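Local atomic coordinates of putative periplasmic protein (Bacteroides vulgatus ATCC 8482, PDB entry 3DUE), a protein that is of unknown function but belongs to the PepSY-like, putative beta-lactamase-inhibitor-like family of bacterial periplasmic proteins and may act as an inhibitor. Residues L13-T16 and A17-I21; P7-V10 and N11-P14. All coordinates share one frame; numbering follows the deposited sequence.

In the fold
From the N terminus, the chain leaves edge strand 6-7, makes the short 3-10 turn of interaction 2 and enters helix 15-24 through interaction 1. Interaction 2 closes the tight loop between residues 7-10 and 11-14; interaction 1 then closes the first turn of the helix, between 13-16 and 17-21. The two follow in series, neither nested nor crossed, with centres about 9 Å apart, and share Leu-13 and Pro-14. The side chain of Leu-13 takes part in both: it lies on Tyr-44 and Val-46 of strand 41-48, touching Ile-8 behind it and Ile-21 ahead. Together the contacts tie edge strand, connecting loop and helix to the antiparallel sheet.

Interaction 1 (L13-T16 and A17-I21); sequences LPQT and AQTFI
The N-terminal end of helix 15-24, with Pro-14 at the N-cap position, is the site of this contact, where Leu-13 and Gln-18 meet through a side-chain-to-backbone bond. Gln-18 NE2 donates to Leu-13 O at 2.8 Å with an N-H...O angle of 162°. The acceptor lies almost within the amide plane of Gln-18, whereas the donor is tilted from the carbonyl plane of Leu-13. Gln-18 places its amide there by setting CG beside its backbone N (chi1 -63°) and extending the chain beyond it. The first helical turn is completed by Gln-18 N to Pro-14 O at 3.1 Å, followed by Thr-19 N to Gln-15 O and Phe-20 N to Thr-16 O.

On the sheet-facing side, Leu-13 CD1 reaches Ile-21 CD1 at 3.7 Å, the two side chains crossing at about a right angle. Ala-17 CB touches Leu-13 CB, 4.2 Å away, and Pro-14 CD, both on the same side of it, and also packs on Phe-56 of strand 53-56. On another flank, one water joins Gln-15 OE1, to which it donates at 3.0 Å, with Thr-19 OG1 at 2.8 Å. The helix start therefore combines an apolar flank of Leu-13, Ala-17 and Ile-21 laid on the sheet with two polar features: the Gln-18 amide tying Leu-13 O to the first turn, and the water bridging Gln-15 and Thr-19.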
loop_
_atom_site.group_PDB
_atom_site.type_symbol
_atom_site.label_atom_id
_atom_site.label_comp_id
_atom_site.label_asym_id
_atom_site.label_seq_id
_atom_site.Cartn_x
_atom_site.Cartn_y
_atom_site.Cartn_z
ATOM N N LEU A 13 -12.092 -11.341 -0.307
ATOM C CA LEU A 13 -11.731 -9.954 0.015
ATOM C C LEU A 13 -12.945 -9.040 -0.160
ATOM O O LEU A 13 -13.807 -9.300 -1.025
ATOM C CB LEU A 13 -10.617 -9.494 -0.958
ATOM C CG LEU A 13 -9.228 -10.103 -0.963
ATOM C CD1 LEU A 13 -8.474 -9.818 -2.320
ATOM C CD2 LEU A 13 -8.389 -9.653 0.222
ATOM N N PRO A 14 -13.015 -7.928 0.611
ATOM C CA PRO A 14 -14.075 -7.004 0.355
ATOM C C PRO A 14 -14.041 -6.591 -1.120
ATOM O O PRO A 14 -12.967 -6.521 -1.733
ATOM C CB PRO A 14 -13.744 -5.828 1.281
ATOM C CG PRO A 14 -12.961 -6.448 2.388
ATOM C CD PRO A 14 -12.122 -7.451 1.680
ATOM N N GLN A 15 -15.221 -6.348 -1.676
ATOM C CA GLN A 15 -15.387 -5.926 -3.052
ATOM C C GLN A 15 -14.402 -4.811 -3.478
ATOM O O GLN A 15 -13.793 -4.885 -4.549
ATOM C CB GLN A 15 -16.817 -5.417 -3.234
ATOM C CG GLN A 15 -17.054 -4.913 -4.609
ATOM C CD GLN A 15 -18.360 -4.184 -4.865
ATOM O OE1 GLN A 15 -18.447 -3.539 -5.897
ATOM N NE2 GLN A 15 -19.382 -4.286 -3.983
ATOM N N THR A 16 -14.261 -3.796 -2.643
ATOM C CA THR A 16 -13.395 -2.647 -2.955
ATOM C C THR A 16 -11.923 -3.067 -3.157
ATOM O O THR A 16 -11.261 -2.554 -4.073
ATOM C CB THR A 16 -13.560 -1.537 -1.879
ATOM O OG1 THR A 16 -14.942 -1.153 -1.832
ATOM C CG2 THR A 16 -12.711 -0.299 -2.212
ATOM N N ALA A 17 -11.436 -4.003 -2.327
ATOM C CA ALA A 17 -10.103 -4.558 -2.475
ATOM C C ALA A 17 -9.979 -5.373 -3.772
ATOM O O ALA A 17 -8.960 -5.312 -4.433
ATOM C CB ALA A 17 -9.726 -5.352 -1.278
ATOM N N GLN A 18 -11.004 -6.138 -4.152
ATOM C CA GLN A 18 -10.931 -6.867 -5.415
ATOM C C GLN A 18 -10.843 -5.892 -6.589
ATOM O O GLN A 18 -10.089 -6.117 -7.554
ATOM C CB GLN A 18 -12.118 -7.799 -5.588
ATOM C CG GLN A 18 -12.178 -8.876 -4.530
ATOM C CD GLN A 18 -13.336 -9.781 -4.760
ATOM O OE1 GLN A 18 -13.521 -10.270 -5.890
ATOM N NE2 GLN A 18 -14.168 -9.969 -3.739
ATOM N N THR A 19 -11.630 -4.826 -6.553
ATOM C CA THR A 19 -11.635 -3.826 -7.629
ATOM C C THR A 19 -10.285 -3.101 -7.692
ATOM O O THR A 19 -9.800 -2.767 -8.765
ATOM C CB THR A 19 -12.766 -2.790 -7.423
ATOM O OG1 THR A 19 -14.019 -3.452 -7.556
ATOM C CG2 THR A 19 -12.709 -1.640 -8.456
ATOM N N PHE A 20 -9.726 -2.813 -6.537
ATOM C CA PHE A 20 -8.421 -2.174 -6.484
ATOM C C PHE A 20 -7.348 -3.030 -7.208
ATOM O O PHE A 20 -6.576 -2.514 -8.030
ATOM C CB PHE A 20 -8.042 -1.901 -5.044
ATOM C CG PHE A 20 -6.723 -1.205 -4.889
ATOM C CD1 PHE A 20 -6.662 0.188 -4.869
ATOM C CD2 PHE A 20 -5.565 -1.930 -4.750
ATOM C CE1 PHE A 20 -5.455 0.816 -4.704
ATOM C CE2 PHE A 20 -4.351 -1.289 -4.579
ATOM C CZ PHE A 20 -4.311 0.062 -4.571
ATOM N N ILE A 21 -7.343 -4.338 -6.944
ATOM C CA ILE A 21 -6.406 -5.262 -7.607
ATOM C C ILE A 21 -6.656 -5.294 -9.123
ATOM O O ILE A 21 -5.720 -5.243 -9.923
ATOM C CB ILE A 21 -6.485 -6.690 -6.986
ATOM C CG1 ILE A 21 -6.033 -6.651 -5.486
ATOM C CG2 ILE A 21 -5.670 -7.694 -7.812
ATOM C CD1 ILE A 21 -6.296 -7.956 -4.729
HETATM O O HOH W 1 -16.002 -1.919 -6.322
#

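Interaction 2 (P7-V10 and N11-P14)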
loop_
_atom_site.group_PDB
_atom_site.type_symbol
_atom_site.label_atom_id
_atom_site.label_comp_id
_atom_site.label_asym_id
_atom_site.label_seq_id
_atom_site.Cartn_x
_atom_site.Cartn_y
_atom_site.Cartn_z
ATOM N N PRO A 7 -5.769 -18.259 5.792
ATOM C CA PRO A 7 -5.663 -18.054 4.350
ATOM C C PRO A 7 -7.046 -17.827 3.714
ATOM O O PRO A 7 -8.058 -18.415 4.154
ATOM C CB PRO A 7 -5.023 -19.362 3.850
ATOM C CG PRO A 7 -5.405 -20.396 4.835
ATOM C CD PRO A 7 -5.521 -19.670 6.183
ATOM N N ILE A 8 -7.069 -17.037 2.647
ATOM C CA ILE A 8 -8.289 -16.753 1.969
ATOM C C ILE A 8 -8.060 -16.752 0.467
ATOM O O ILE A 8 -6.927 -16.701 -0.006
ATOM C CB ILE A 8 -8.909 -15.379 2.384
ATOM C CG1 ILE A 8 -8.000 -14.205 1.935
ATOM C CG2 ILE A 8 -9.249 -15.367 3.881
ATOM C CD1 ILE A 8 -8.669 -12.821 2.042
ATOM N N GLN A 9 -9.177 -16.851 -0.240
ATOM C CA GLN A 9 -9.229 -16.724 -1.686
ATOM C C GLN A 9 -9.537 -15.260 -1.963
ATOM O O GLN A 9 -10.072 -14.568 -1.101
ATOM C CB GLN A 9 -10.326 -17.615 -2.271
ATOM C CG GLN A 9 -10.077 -19.134 -2.068
ATOM C CD GLN A 9 -8.974 -19.618 -2.977
ATOM O OE1 GLN A 9 -8.925 -19.207 -4.131
ATOM N NE2 GLN A 9 -8.077 -20.474 -2.473
ATOM N N VAL A 10 -9.202 -14.814 -3.169
ATOM C CA VAL A 10 -9.460 -13.449 -3.638
ATOM C C VAL A 10 -10.931 -13.080 -3.536
ATOM O O VAL A 10 -11.261 -11.957 -3.103
ATOM C CB VAL A 10 -8.919 -13.204 -5.106
ATOM C CG1 VAL A 10 -9.402 -11.866 -5.709
ATOM C CG2 VAL A 10 -7.395 -13.275 -5.165
ATOM N N ASN A 11 -11.831 -13.997 -3.864
ATOM C CA ASN A 11 -13.255 -13.673 -3.749
ATOM C C ASN A 11 -13.763 -13.497 -2.319
ATOM O O ASN A 11 -14.922 -13.182 -2.129
ATOM C CB ASN A 11 -14.133 -14.651 -4.517
ATOM C CG ASN A 11 -14.080 -16.039 -3.971
ATOM O OD1 ASN A 11 -13.614 -16.303 -2.842
ATOM N ND2 ASN A 11 -14.595 -16.958 -4.760
ATOM N N GLN A 12 -12.920 -13.737 -1.323
ATOM C CA GLN A 12 -13.252 -13.477 0.079
ATOM C C GLN A 12 -12.781 -12.081 0.550
ATOM O O GLN A 12 -13.013 -11.689 1.694
ATOM C CB GLN A 12 -12.709 -14.560 0.996
ATOM C CG GLN A 12 -13.333 -15.926 0.737
ATOM C CD GLN A 12 -12.733 -17.016 1.602
ATOM O OE1 GLN A 12 -11.589 -17.421 1.400
ATOM N NE2 GLN A 12 -13.519 -17.518 2.560
ATOM N N LEU A 13 -12.092 -11.341 -0.307
ATOM C CA LEU A 13 -11.731 -9.954 0.015
ATOM C C LEU A 13 -12.945 -9.040 -0.160
ATOM O O LEU A 13 -13.807 -9.300 -1.025
ATOM C CB LEU A 13 -10.617 -9.494 -0.958
ATOM C CG LEU A 13 -9.228 -10.103 -0.963
ATOM C CD1 LEU A 13 -8.474 -9.818 -2.320
ATOM C CD2 LEU A 13 -8.389 -9.653 0.222
ATOM N N PRO A 14 -13.015 -7.928 0.611
ATOM C CA PRO A 14 -14.075 -7.004 0.355
ATOM C C PRO A 14 -14.041 -6.591 -1.120
ATOM O O PRO A 14 -12.967 -6.521 -1.733
ATOM C CB PRO A 14 -13.744 -5.828 1.281
ATOM C CG PRO A 14 -12.961 -6.448 2.388
ATOM C CD PRO A 14 -12.122 -7.451 1.680
#
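Gln-12 reaches back to Ile-8 and Gln-9 from CB to OE1. Its CB lies 3.4 Å from Gln-9 O and also faces Ile-8 CB. CG, placed beside the backbone N (chi1 -64°), stays near that same carbonyl oxygen, and the extended chain then carries the amide to the backbone of Gln-9. There OE1 accepts from Gln-9 N at 3.0 Å; the N-H...O angle of 173° is nearly straight, and the donor lies in the plane of the side-chain carbonyl, on a lone pair. OE1 also sits 3.4 Å from Ile-8 CA.

The backbone of Gln-12 answers in the other direction, its N donating to Gln-9 O at 3.0 Å from above the carbonyl plane. Gln-9 and Gln-12 are thus joined twice, round the 3-10 turn that links edge strand 6-7 to helix 15-24. Leu-13 N to Val-10 O, also 3.0 Å, is the next bond of this turn and likewise approaches from above the carbonyl plane.

On the apolar side of the turn, Ile-8 CD1 meets Leu-13 CD2 at 3.7 Å, while the Ile-8 backbone bonds to Ala-33 of strand 30-38. Val-10 CG1 approaches the other methyl of Leu-13, CD1, at 4.1 Å, and Val-10 also rests on Val-30.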